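PDB 6TZ0: RNA-dependent RNA Polymerase from Bombyx mori cytoplasmic polyhedrosis virus, which catalyses RNA-templated RNA synthesis, transcribing the double-stranded viral genome conservatively into plus strands and making the complementary minus strands during replication. Local coordinates for residues A[58-63]-A[770-775]; A[214-217]-A[221-224]; A[398-403]-A[512-517]; A[405-410]-A[507-512]. All blocks are in the same frame, centred on the assembly; numbering follows the deposited sequence.

How the contacts relate
The four contacts form two spatially separate pairs, about 47 to 51 Å apart between centres. Contacts 1 and 2 have centres 8 Å apart and touch through two probable hydrogen bonds, Glu58 O to Thr223 OG1 and Ser60 OG to Ile221 O, so the loop after strand 54-58 is tied to the link between helices 206-218 and 224-237. Contacts 3 and 4, 9 Å between centres, share Asp512 and helix 401-409 inside the central polymerase domain. Along the chain, contact 1 encloses the other three, contact 2 closes before contact 3 opens, and contact 4 is nested within contact 3. The contacts of the 58-63 turn and of the link after helix 206-218 are thus far from the packing within the polymerase domain.

Contact 1 of 4, residues A[58-63]-A[770-775]; sequences EDSNGN and RVRRPE
Arg772 reaches Ser60 because its side chain is stretched out: CG stands opposite the backbone N (chi1 -169°), and the chain stays extended from there to NE. This length spans the 10.3 Å between Arg772 CA and Ser60 CA, leaving the guanidinium to make the contact alone. It presents the edge carrying its two terminal nitrogens to a single backbone oxygen. Arg772 NH2 donates to Ser60 O at 2.8 Å, with a C=O...NH2 angle of 167° and the oxygen tilted 18° from the guanidinium plane. Arg772 NH1 adds a weak bond to the same Ser60 O at 3.1 Å and lies beside Ser60 CB at 3.5 Å. The fork holds the guanidinium against the carbonyl from two donors, the NH2 bond being the stronger by geometry.

The accepting carbonyl is part of a type I turn from Asp59 to Gly62, closed by the backbone bond from Asp59 N to Asn63 O; Asn61 N also bonds weakly to Asp59 OD1. Ser60 OG is engaged with Glu226 and with Ile221 O, while the Asn61 amide bonds to Asn330 and Asp327. The turn joins strand 54-58 to strand 64-68 and rests against helix 325-339, whose Asn330 also touches Arg772; the arginine comes from the loop just ahead of helix 774-786, where neighbouring Arg773 packs on Trp159 and Tyr160 of helix 145-160.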
loop_
_atom_site.group_PDB
_atom_site.type_symbol
_atom_site.label_atom_id
_atom_site.label_comp_id
_atom_site.label_asym_id
_atom_site.label_seq_id
_atom_site.Cartn_x
_atom_site.Cartn_y
_atom_site.Cartn_z
ATOM N N GLU A 58 29.085 -4.976 34.783
ATOM C CA GLU A 58 28.236 -6.141 34.597
ATOM C C GLU A 58 27.561 -6.124 33.232
ATOM O O GLU A 58 27.435 -5.084 32.585
ATOM C CB GLU A 58 27.175 -6.206 35.694
ATOM C CG GLU A 58 27.726 -6.467 37.073
ATOM C CD GLU A 58 26.646 -6.461 38.132
ATOM O OE1 GLU A 58 25.492 -6.125 37.799
ATOM O OE2 GLU A 58 26.946 -6.789 39.297
ATOM N N ASP A 59 27.114 -7.300 32.805
ATOM C CA ASP A 59 26.368 -7.437 31.562
ATOM C C ASP A 59 24.871 -7.317 31.859
ATOM O O ASP A 59 24.472 -6.852 32.930
ATOM C CB ASP A 59 26.752 -8.742 30.846
ATOM C CG ASP A 59 26.451 -9.997 31.656
ATOM O OD1 ASP A 59 26.034 -9.912 32.827
ATOM O OD2 ASP A 59 26.642 -11.098 31.107
ATOM N N SER A 60 24.026 -7.728 30.912
ATOM C CA SER A 60 22.584 -7.680 31.119
ATOM C C SER A 60 22.097 -8.700 32.137
ATOM O O SER A 60 20.979 -8.566 32.638
ATOM C CB SER A 60 21.855 -7.901 29.798
ATOM O OG SER A 60 22.122 -6.852 28.893
ATOM N N ASN A 61 22.898 -9.714 32.453
ATOM C CA ASN A 61 22.497 -10.744 33.401
ATOM C C ASN A 61 23.403 -10.798 34.624
ATOM O O ASN A 61 23.359 -11.773 35.378
ATOM C CB ASN A 61 22.434 -12.100 32.700
ATOM C CG ASN A 61 21.201 -12.240 31.832
ATOM O OD1 ASN A 61 20.091 -11.946 32.271
ATOM N ND2 ASN A 61 21.389 -12.640 30.593
ATOM N N GLY A 62 24.211 -9.767 34.845
ATOM C CA GLY A 62 24.948 -9.624 36.081
ATOM C C GLY A 62 26.319 -10.258 36.127
ATOM O O GLY A 62 26.849 -10.456 37.224
ATOM N N ASN A 63 26.912 -10.584 34.987
ATOM C CA ASN A 63 28.242 -11.171 34.948
ATOM C C ASN A 63 29.262 -10.108 34.567
ATOM O O ASN A 63 28.974 -9.231 33.751
ATOM C CB ASN A 63 28.288 -12.326 33.953
ATOM C CG ASN A 63 27.307 -13.425 34.297
ATOM O OD1 ASN A 63 26.353 -13.668 33.563
ATOM N ND2 ASN A 63 27.539 -14.096 35.413
ATOM N N ARG A 770 7.679 -3.982 25.829
ATOM C CA ARG A 770 8.855 -4.509 25.155
ATOM C C ARG A 770 10.149 -3.975 25.754
ATOM O O ARG A 770 11.218 -4.129 25.162
ATOM C CB ARG A 770 8.763 -4.213 23.660
ATOM C CG ARG A 770 8.615 -2.765 23.309
ATOM C CD ARG A 770 8.384 -2.617 21.824
ATOM N NE ARG A 770 7.088 -3.122 21.388
ATOM C CZ ARG A 770 6.718 -3.209 20.115
ATOM N NH1 ARG A 770 7.546 -2.828 19.157
ATOM N NH2 ARG A 770 5.520 -3.668 19.795
ATOM N N VAL A 771 10.068 -3.382 26.938
ATOM C CA VAL A 771 11.179 -2.697 27.576
ATOM C C VAL A 771 11.442 -3.387 28.910
ATOM O O VAL A 771 10.609 -4.134 29.422
ATOM C CB VAL A 771 10.861 -1.196 27.759
ATOM C CG1 VAL A 771 9.971 -0.945 28.964
ATOM C CG2 VAL A 771 12.070 -0.354 27.771
ATOM N N ARG A 772 12.614 -3.132 29.478
ATOM C CA ARG A 772 13.030 -3.817 30.692
ATOM C C ARG A 772 13.007 -2.922 31.927
ATOM O O ARG A 772 12.786 -3.417 33.034
ATOM C CB ARG A 772 14.428 -4.406 30.478
ATOM C CG ARG A 772 14.892 -5.361 31.530
ATOM C CD ARG A 772 16.184 -6.017 31.124
ATOM N NE ARG A 772 16.712 -6.833 32.205
ATOM C CZ ARG A 772 17.851 -7.503 32.142
ATOM N NH1 ARG A 772 18.589 -7.454 31.045
ATOM N NH2 ARG A 772 18.256 -8.215 33.179
ATOM N N ARG A 773 13.208 -1.613 31.772
ATOM C CA ARG A 773 13.080 -0.663 32.875
ATOM C C ARG A 773 12.251 0.527 32.401
ATOM O O ARG A 773 12.785 1.449 31.766
ATOM C CB ARG A 773 14.441 -0.209 33.398
ATOM C CG ARG A 773 14.341 0.672 34.624
ATOM C CD ARG A 773 15.682 1.046 35.231
ATOM N NE ARG A 773 16.494 1.911 34.380
ATOM C CZ ARG A 773 17.715 1.611 33.957
ATOM N NH1 ARG A 773 18.279 0.468 34.312
ATOM N NH2 ARG A 773 18.381 2.460 33.193
ATOM N N PRO A 774 10.945 0.539 32.684
ATOM C CA PRO A 774 10.090 1.634 32.195
ATOM C C PRO A 774 10.278 2.962 32.914
ATOM O O PRO A 774 9.860 3.997 32.376
ATOM C CB PRO A 774 8.672 1.090 32.417
ATOM C CG PRO A 774 8.834 -0.379 32.489
ATOM C CD PRO A 774 10.146 -0.603 33.154
ATOM N N GLU A 775 10.888 2.974 34.100
ATOM C CA GLU A 775 11.033 4.216 34.855
ATOM C C GLU A 775 12.086 5.132 34.234
ATOM O O GLU A 775 11.891 6.355 34.157
ATOM C CB GLU A 775 11.376 3.887 36.308
ATOM C CG GLU A 775 11.530 5.096 37.207
ATOM C CD GLU A 775 10.232 5.852 37.415
ATOM O OE1 GLU A 775 9.152 5.224 37.365
ATOM O OE2 GLU A 775 10.294 7.082 37.620
#

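Contact 2 of 4, residues A[214-217]-A[221-224]; sequences GTAI and ILTH
Ile217 lies along the backbone of Leu222 and Thr223, its CB 3.9 Å from Leu222 O. At the branch, CG1 is set beside the backbone N (chi1 -63°) and faces two carbonyl oxygens, Leu222 O and Thr223 O, with Ile217 CG1 4.0 Å from Thr223 O. The other arm, CG2, also borders Leu222 O and brings Ile217 CG2 to 4.2 Å from His224 CE1, the two side chains meeting roughly at right angles. The side chain also packs on Leu156 and Tyr160 of helix 145-160. Behind it, a CA-H...O contact of 3.4 Å runs from Ile217 CA to Leu222 O.

One residue back, Ala216 O accepts two backbone bonds: Ile221 N at 3.1 Å, and Leu222 N at 3.2 Å in a nearly straight N-H...O line (176°) from above the carbonyl plane. Ala216 CB meanwhile touches Leu222 CD1 at 3.7 Å. Thr223 occupies the N-cap of helix 224-237; its OG1 caps a backbone N of that helix and also hydrogen-bonds to Glu58 O, and its own N bonds to Glu226 OE1, as in a capping box.

The chemistry implies a helix-to-helix turn in which one carbonyl near the end of helix 206-218 is satisfied twice, while Ala216, Ile217 and Leu222 pack apolar groups around it.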
loop_
_atom_site.group_PDB
_atom_site.type_symbol
_atom_site.label_atom_id
_atom_site.label_comp_id
_atom_site.label_asym_id
_atom_site.label_seq_id
_atom_site.Cartn_x
_atom_site.Cartn_y
_atom_site.Cartn_z
ATOM N N GLY A 214 21.860 5.510 24.167
ATOM C CA GLY A 214 21.426 6.052 25.442
ATOM C C GLY A 214 20.001 5.683 25.801
ATOM O O GLY A 214 19.684 5.502 26.982
ATOM N N THR A 215 19.129 5.559 24.799
ATOM C CA THR A 215 17.776 5.068 25.039
ATOM C C THR A 215 17.791 3.615 25.499
ATOM O O THR A 215 17.011 3.224 26.374
ATOM C CB THR A 215 16.945 5.233 23.767
ATOM O OG1 THR A 215 16.944 6.611 23.388
ATOM C CG2 THR A 215 15.511 4.795 23.975
ATOM N N ALA A 216 18.694 2.808 24.941
ATOM C CA ALA A 216 18.820 1.417 25.361
ATOM C C ALA A 216 19.381 1.290 26.771
ATOM O O ALA A 216 19.013 0.360 27.494
ATOM C CB ALA A 216 19.697 0.653 24.376
ATOM N N ILE A 217 20.276 2.197 27.172
ATOM C CA ILE A 217 20.751 2.198 28.555
ATOM C C ILE A 217 19.636 2.623 29.505
ATOM O O ILE A 217 19.446 2.017 30.567
ATOM C CB ILE A 217 21.987 3.099 28.705
ATOM C CG1 ILE A 217 23.146 2.574 27.882
ATOM C CG2 ILE A 217 22.442 3.158 30.144
ATOM C CD1 ILE A 217 24.253 3.570 27.792
ATOM N N ILE A 221 18.216 -2.296 28.942
ATOM C CA ILE A 221 18.618 -3.358 28.028
ATOM C C ILE A 221 20.136 -3.452 27.945
ATOM O O ILE A 221 20.714 -4.539 28.041
ATOM C CB ILE A 221 17.980 -3.115 26.651
ATOM C CG1 ILE A 221 16.460 -3.214 26.768
ATOM C CG2 ILE A 221 18.516 -4.082 25.616
ATOM C CD1 ILE A 221 15.729 -2.693 25.582
ATOM N N LEU A 222 20.806 -2.320 27.780
ATOM C CA LEU A 222 22.256 -2.281 27.731
ATOM C C LEU A 222 22.807 -1.678 29.010
ATOM O O LEU A 222 22.242 -0.728 29.554
ATOM C CB LEU A 222 22.752 -1.474 26.535
ATOM C CG LEU A 222 22.514 -2.036 25.141
ATOM C CD1 LEU A 222 22.996 -1.039 24.117
ATOM C CD2 LEU A 222 23.228 -3.352 24.971
ATOM N N THR A 223 23.907 -2.240 29.489
ATOM C CA THR A 223 24.675 -1.628 30.559
ATOM C C THR A 223 25.700 -0.687 29.931
ATOM O O THR A 223 25.669 -0.421 28.727
ATOM C CB THR A 223 25.308 -2.704 31.434
ATOM O OG1 THR A 223 26.239 -3.470 30.664
ATOM C CG2 THR A 223 24.241 -3.631 31.967
ATOM N N HIS A 224 26.625 -0.161 30.731
ATOM C CA HIS A 224 27.605 0.769 30.179
ATOM C C HIS A 224 28.690 0.043 29.394
ATOM O O HIS A 224 29.131 0.527 28.342
ATOM C CB HIS A 224 28.204 1.619 31.296
ATOM C CG HIS A 224 27.224 2.558 31.922
ATOM N ND1 HIS A 224 26.792 3.706 31.299
ATOM C CD2 HIS A 224 26.577 2.512 33.109
ATOM C CE1 HIS A 224 25.931 4.334 32.077
ATOM N NE2 HIS A 224 25.781 3.629 33.181
#

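Contact 3 of 4, residues A[398-403]-A[512-517]; sequences SSFTDE and DLNDNA
Phe400 lays one flank of its ring against Leu513 and Asn514, touching each in a different way. Its CG is set beside its own backbone N (chi1 -70°), and the ring projects toward 512-517 across 8.1 Å between Phe400 CA and Leu513 CA. Leu513 comes to the ring edge, near the ring plane: Phe400 CD1 is 3.8 Å from Leu513 CD1, and Phe400 CE1 lies 3.9 Å from Leu513 CB. The two side chains run past each other in opposite senses, so the isobutyl group covers the ring's flank rather than either face.

Asn514 points against the direction of the phenylalanine and meets the neighbouring CE1/CZ part of the ring, its amide plane turned 72° against it. Both polar ends approach the same ring atom, Asn514 ND2 at 3.3 Å from Phe400 CZ and Asn514 OD1 at 3.4 Å from it. The approach is oblique, and no hydrogen bond is assigned to it. Tyr396 touches Asn514 as well and makes an edge-to-face pair with Phe400, whose ring also packs on Ile510.

Glu403 contributes aliphatic surface. Its chain bends at chi2 (69°), and the contact is made by the methylene, Glu403 CG being 3.7 Å from Leu513 CD2.

Apolar edge packing of this kind joins the start of helix 401-409 to the loop following helix 501-508, within the central domain of a right-hand RNA polymerase and away from the metal- and nucleotide-binding residues.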
loop_
_atom_site.group_PDB
_atom_site.type_symbol
_atom_site.label_atom_id
_atom_site.label_comp_id
_atom_site.label_asym_id
_atom_site.label_seq_id
_atom_site.Cartn_x
_atom_site.Cartn_y
_atom_site.Cartn_z
ATOM N N SER A 398 -10.586 -24.515 -5.478
ATOM C CA SER A 398 -11.766 -24.683 -6.312
ATOM C C SER A 398 -12.994 -25.118 -5.529
ATOM O O SER A 398 -14.095 -25.101 -6.086
ATOM C CB SER A 398 -11.471 -25.691 -7.414
ATOM O OG SER A 398 -11.226 -26.971 -6.869
ATOM N N SER A 399 -12.840 -25.506 -4.269
ATOM C CA SER A 399 -13.982 -25.830 -3.433
ATOM C C SER A 399 -14.620 -24.605 -2.794
ATOM O O SER A 399 -15.636 -24.744 -2.111
ATOM C CB SER A 399 -13.552 -26.820 -2.357
ATOM O OG SER A 399 -12.555 -26.256 -1.536
ATOM N N PHE A 400 -14.063 -23.416 -3.006
ATOM C CA PHE A 400 -14.590 -22.187 -2.434
ATOM C C PHE A 400 -15.312 -21.308 -3.442
ATOM O O PHE A 400 -15.900 -20.305 -3.039
ATOM C CB PHE A 400 -13.463 -21.372 -1.791
ATOM C CG PHE A 400 -12.909 -21.978 -0.538
ATOM C CD1 PHE A 400 -13.528 -21.763 0.680
ATOM C CD2 PHE A 400 -11.774 -22.766 -0.576
ATOM C CE1 PHE A 400 -13.020 -22.314 1.832
ATOM C CE2 PHE A 400 -11.269 -23.320 0.572
ATOM C CZ PHE A 400 -11.898 -23.098 1.776
ATOM N N THR A 401 -15.306 -21.668 -4.728
ATOM C CA THR A 401 -15.699 -20.724 -5.770
ATOM C C THR A 401 -17.195 -20.442 -5.785
ATOM O O THR A 401 -17.603 -19.314 -6.085
ATOM C CB THR A 401 -15.252 -21.233 -7.137
ATOM O OG1 THR A 401 -15.834 -22.515 -7.373
ATOM C CG2 THR A 401 -13.748 -21.345 -7.202
ATOM N N ASP A 402 -18.027 -21.424 -5.449
ATOM C CA ASP A 402 -19.469 -21.227 -5.554
ATOM C C ASP A 402 -20.022 -20.381 -4.413
ATOM O O ASP A 402 -20.886 -19.522 -4.642
ATOM C CB ASP A 402 -20.173 -22.578 -5.612
ATOM C CG ASP A 402 -21.642 -22.448 -5.932
ATOM O OD1 ASP A 402 -21.969 -22.163 -7.106
ATOM O OD2 ASP A 402 -22.469 -22.627 -5.011
ATOM N N GLU A 403 -19.516 -20.585 -3.197
ATOM C CA GLU A 403 -19.881 -19.737 -2.069
ATOM C C GLU A 403 -19.403 -18.302 -2.267
ATOM O O GLU A 403 -20.142 -17.351 -1.974
ATOM C CB GLU A 403 -19.302 -20.322 -0.784
ATOM C CG GLU A 403 -19.618 -19.532 0.465
ATOM C CD GLU A 403 -21.079 -19.585 0.850
ATOM O OE1 GLU A 403 -21.752 -20.588 0.526
ATOM O OE2 GLU A 403 -21.556 -18.621 1.485
ATOM N N ASP A 512 -13.680 -14.840 5.056
ATOM C CA ASP A 512 -14.848 -15.180 5.849
ATOM C C ASP A 512 -15.195 -16.657 5.779
ATOM O O ASP A 512 -16.225 -17.063 6.323
ATOM C CB ASP A 512 -16.047 -14.356 5.389
ATOM C CG ASP A 512 -15.865 -12.882 5.647
ATOM O OD1 ASP A 512 -15.150 -12.529 6.607
ATOM O OD2 ASP A 512 -16.433 -12.073 4.886
ATOM N N LEU A 513 -14.370 -17.466 5.126
ATOM C CA LEU A 513 -14.670 -18.869 4.921
ATOM C C LEU A 513 -13.635 -19.797 5.532
ATOM O O LEU A 513 -13.837 -21.014 5.521
ATOM C CB LEU A 513 -14.790 -19.164 3.423
ATOM C CG LEU A 513 -15.871 -18.397 2.672
ATOM C CD1 LEU A 513 -15.798 -18.755 1.218
ATOM C CD2 LEU A 513 -17.235 -18.709 3.228
ATOM N N ASN A 514 -12.540 -19.258 6.057
ATOM C CA ASN A 514 -11.490 -20.048 6.677
ATOM C C ASN A 514 -11.056 -19.367 7.963
ATOM O O ASN A 514 -11.588 -18.326 8.359
ATOM C CB ASN A 514 -10.272 -20.205 5.765
ATOM C CG ASN A 514 -10.547 -21.036 4.563
ATOM O OD1 ASN A 514 -10.425 -20.573 3.434
ATOM N ND2 ASN A 514 -10.920 -22.287 4.790
ATOM N N ASP A 515 -10.049 -19.964 8.598
ATOM C CA ASP A 515 -9.393 -19.402 9.768
ATOM C C ASP A 515 -7.883 -19.330 9.585
ATOM O O ASP A 515 -7.147 -19.302 10.573
ATOM C CB ASP A 515 -9.733 -20.214 11.017
ATOM C CG ASP A 515 -9.432 -21.697 10.854
ATOM O OD1 ASP A 515 -9.133 -22.142 9.724
ATOM O OD2 ASP A 515 -9.479 -22.423 11.866
ATOM N N ASN A 516 -7.401 -19.312 8.348
ATOM C CA ASN A 516 -5.969 -19.348 8.094
ATOM C C ASN A 516 -5.439 -18.038 7.517
ATOM O O ASN A 516 -4.562 -18.041 6.653
ATOM C CB ASN A 516 -5.616 -20.547 7.213
ATOM C CG ASN A 516 -6.392 -20.597 5.929
ATOM O OD1 ASN A 516 -7.107 -19.669 5.585
ATOM N ND2 ASN A 516 -6.274 -21.713 5.219
ATOM N N ALA A 517 -5.970 -16.917 7.994
ATOM C CA ALA A 517 -5.427 -15.598 7.723
ATOM C C ALA A 517 -5.414 -14.820 9.028
ATOM O O ALA A 517 -6.128 -15.151 9.975
ATOM C CB ALA A 517 -6.234 -14.853 6.663
#

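Contact 4 of 4, residues A[405-410]-A[507-512]; sequences AKRVNG and GKQIYD
Arg407 and Gln509 mark the closest backbone approach, 7.3 Å between Arg407 CA and Gln509 CA, where helix 401-409 passes the helically wound residues that follow helix 501-508. The gap is filled by side chains. Gln509 bends at chi2 (-61°), which turns its amide across the arginine's aliphatic part: Gln509 OE1 sits 3.9 Å from Arg407 CB and equally 3.9 Å from Arg407 CD. The carbonyl oxygen therefore rests against the arginine's methylenes, while the amide and guanidinium planes differ by 21°. Gln509 NE2 has a weak bond to Thr505 O. On the next residue, Val408 CG2 meets Gln509 CG at 4.1 Å, an apolar touch on the buried side.

Farther out, Asp512 CB lies over one face of the guanidinium, offset toward its rim and 4.3 Å from Arg407 NH1. Asp512 OD2 is also 4.3 Å from Arg407 NH1 but well out of the guanidinium plane, so any attraction is through charge alone and presumably modest. Arg407 NE has a second acidic neighbour in Glu403, a long, weak ion pair.

Ala405 and Ile510 turn from this interface toward helix 557-573. The result is side-chain packing between helical segments near the surface of the central polymerase domain, away from the metal- and nucleotide-binding residues.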
loop_
_atom_site.group_PDB
_atom_site.type_symbol
_atom_site.label_atom_id
_atom_site.label_comp_id
_atom_site.label_asym_id
_atom_site.label_seq_id
_atom_site.Cartn_x
_atom_site.Cartn_y
_atom_site.Cartn_z
ATOM N N ALA A 405 -18.894 -16.851 -5.167
ATOM C CA ALA A 405 -19.702 -16.243 -6.222
ATOM C C ALA A 405 -21.081 -15.841 -5.720
ATOM O O ALA A 405 -21.596 -14.782 -6.108
ATOM C CB ALA A 405 -19.820 -17.196 -7.406
ATOM N N LYS A 406 -21.665 -16.647 -4.829
ATOM C CA LYS A 406 -22.911 -16.273 -4.169
ATOM C C LYS A 406 -22.740 -15.011 -3.331
ATOM O O LYS A 406 -23.648 -14.177 -3.269
ATOM C CB LYS A 406 -23.396 -17.446 -3.315
ATOM C CG LYS A 406 -24.763 -17.292 -2.655
ATOM C CD LYS A 406 -24.658 -16.907 -1.183
ATOM C CE LYS A 406 -26.025 -16.844 -0.534
ATOM N NZ LYS A 406 -25.940 -16.428 0.891
ATOM N N ARG A 407 -21.582 -14.851 -2.686
ATOM C CA ARG A 407 -21.336 -13.641 -1.904
ATOM C C ARG A 407 -21.112 -12.423 -2.796
ATOM O O ARG A 407 -21.526 -11.312 -2.451
ATOM C CB ARG A 407 -20.138 -13.853 -0.984
ATOM C CG ARG A 407 -20.414 -14.778 0.171
ATOM C CD ARG A 407 -19.167 -14.998 0.993
ATOM N NE ARG A 407 -19.419 -15.921 2.090
ATOM C CZ ARG A 407 -19.787 -15.543 3.306
ATOM N NH1 ARG A 407 -19.928 -14.257 3.581
ATOM N NH2 ARG A 407 -20.006 -16.446 4.250
ATOM N N VAL A 408 -20.448 -12.615 -3.938
ATOM C CA VAL A 408 -20.146 -11.517 -4.854
ATOM C C VAL A 408 -21.412 -11.015 -5.540
ATOM O O VAL A 408 -21.544 -9.814 -5.812
ATOM C CB VAL A 408 -19.051 -11.982 -5.843
ATOM C CG1 VAL A 408 -18.912 -11.082 -7.050
ATOM C CG2 VAL A 408 -17.712 -12.007 -5.142
ATOM N N ASN A 409 -22.390 -11.900 -5.765
ATOM C CA ASN A 409 -23.638 -11.490 -6.409
ATOM C C ASN A 409 -24.450 -10.506 -5.570
ATOM O O ASN A 409 -25.265 -9.760 -6.121
ATOM C CB ASN A 409 -24.494 -12.711 -6.721
ATOM C CG ASN A 409 -23.922 -13.549 -7.828
ATOM O OD1 ASN A 409 -23.393 -13.027 -8.803
ATOM N ND2 ASN A 409 -24.041 -14.860 -7.695
ATOM N N GLY A 410 -24.245 -10.472 -4.258
ATOM C CA GLY A 410 -25.032 -9.604 -3.407
ATOM C C GLY A 410 -24.355 -8.310 -3.012
ATOM O O GLY A 410 -24.676 -7.733 -1.970
ATOM N N GLY A 507 -11.149 -12.164 -4.166
ATOM C CA GLY A 507 -10.257 -12.802 -3.211
ATOM C C GLY A 507 -10.437 -12.361 -1.771
ATOM O O GLY A 507 -9.946 -13.044 -0.870
ATOM N N LYS A 508 -11.117 -11.240 -1.538
ATOM C CA LYS A 508 -11.393 -10.775 -0.189
ATOM C C LYS A 508 -12.443 -11.631 0.506
ATOM O O LYS A 508 -12.475 -11.681 1.738
ATOM C CB LYS A 508 -11.839 -9.312 -0.278
ATOM C CG LYS A 508 -12.082 -8.567 1.004
ATOM C CD LYS A 508 -12.553 -7.165 0.684
ATOM C CE LYS A 508 -12.780 -6.358 1.941
ATOM N NZ LYS A 508 -13.927 -6.892 2.718
ATOM N N GLN A 509 -13.285 -12.331 -0.254
ATOM C CA GLN A 509 -14.387 -13.067 0.341
ATOM C C GLN A 509 -13.949 -14.363 1.004
ATOM O O GLN A 509 -14.702 -14.904 1.818
ATOM C CB GLN A 509 -15.445 -13.372 -0.713
ATOM C CG GLN A 509 -16.000 -12.153 -1.402
ATOM C CD GLN A 509 -16.684 -11.194 -0.462
ATOM O OE1 GLN A 509 -17.372 -11.597 0.472
ATOM N NE2 GLN A 509 -16.497 -9.906 -0.706
ATOM N N ILE A 510 -12.752 -14.869 0.693
ATOM C CA ILE A 510 -12.309 -16.144 1.254
ATOM C C ILE A 510 -11.862 -16.009 2.703
ATOM O O ILE A 510 -11.739 -17.020 3.403
ATOM C CB ILE A 510 -11.202 -16.742 0.360
ATOM C CG1 ILE A 510 -11.081 -18.257 0.550
ATOM C CG2 ILE A 510 -9.867 -16.101 0.650
ATOM C CD1 ILE A 510 -10.271 -18.958 -0.500
ATOM N N TYR A 511 -11.653 -14.781 3.191
ATOM C CA TYR A 511 -11.298 -14.596 4.592
ATOM C C TYR A 511 -12.445 -14.933 5.527
ATOM O O TYR A 511 -12.204 -15.277 6.686
ATOM C CB TYR A 511 -10.865 -13.163 4.876
ATOM C CG TYR A 511 -9.652 -12.687 4.126
ATOM C CD1 TYR A 511 -8.430 -13.296 4.306
ATOM C CD2 TYR A 511 -9.707 -11.560 3.326
ATOM C CE1 TYR A 511 -7.312 -12.851 3.649
ATOM C CE2 TYR A 511 -8.589 -11.102 2.670
ATOM C CZ TYR A 511 -7.395 -11.756 2.837
ATOM O OH TYR A 511 -6.271 -11.313 2.196
ATOM N N ASP A 512 -13.680 -14.840 5.056
ATOM C CA ASP A 512 -14.848 -15.180 5.849
ATOM C C ASP A 512 -15.195 -16.657 5.779
ATOM O O ASP A 512 -16.225 -17.063 6.323
ATOM C CB ASP A 512 -16.047 -14.356 5.389
ATOM C CG ASP A 512 -15.865 -12.882 5.647
ATOM O OD1 ASP A 512 -15.150 -12.529 6.607
ATOM O OD2 ASP A 512 -16.433 -12.073 4.886
#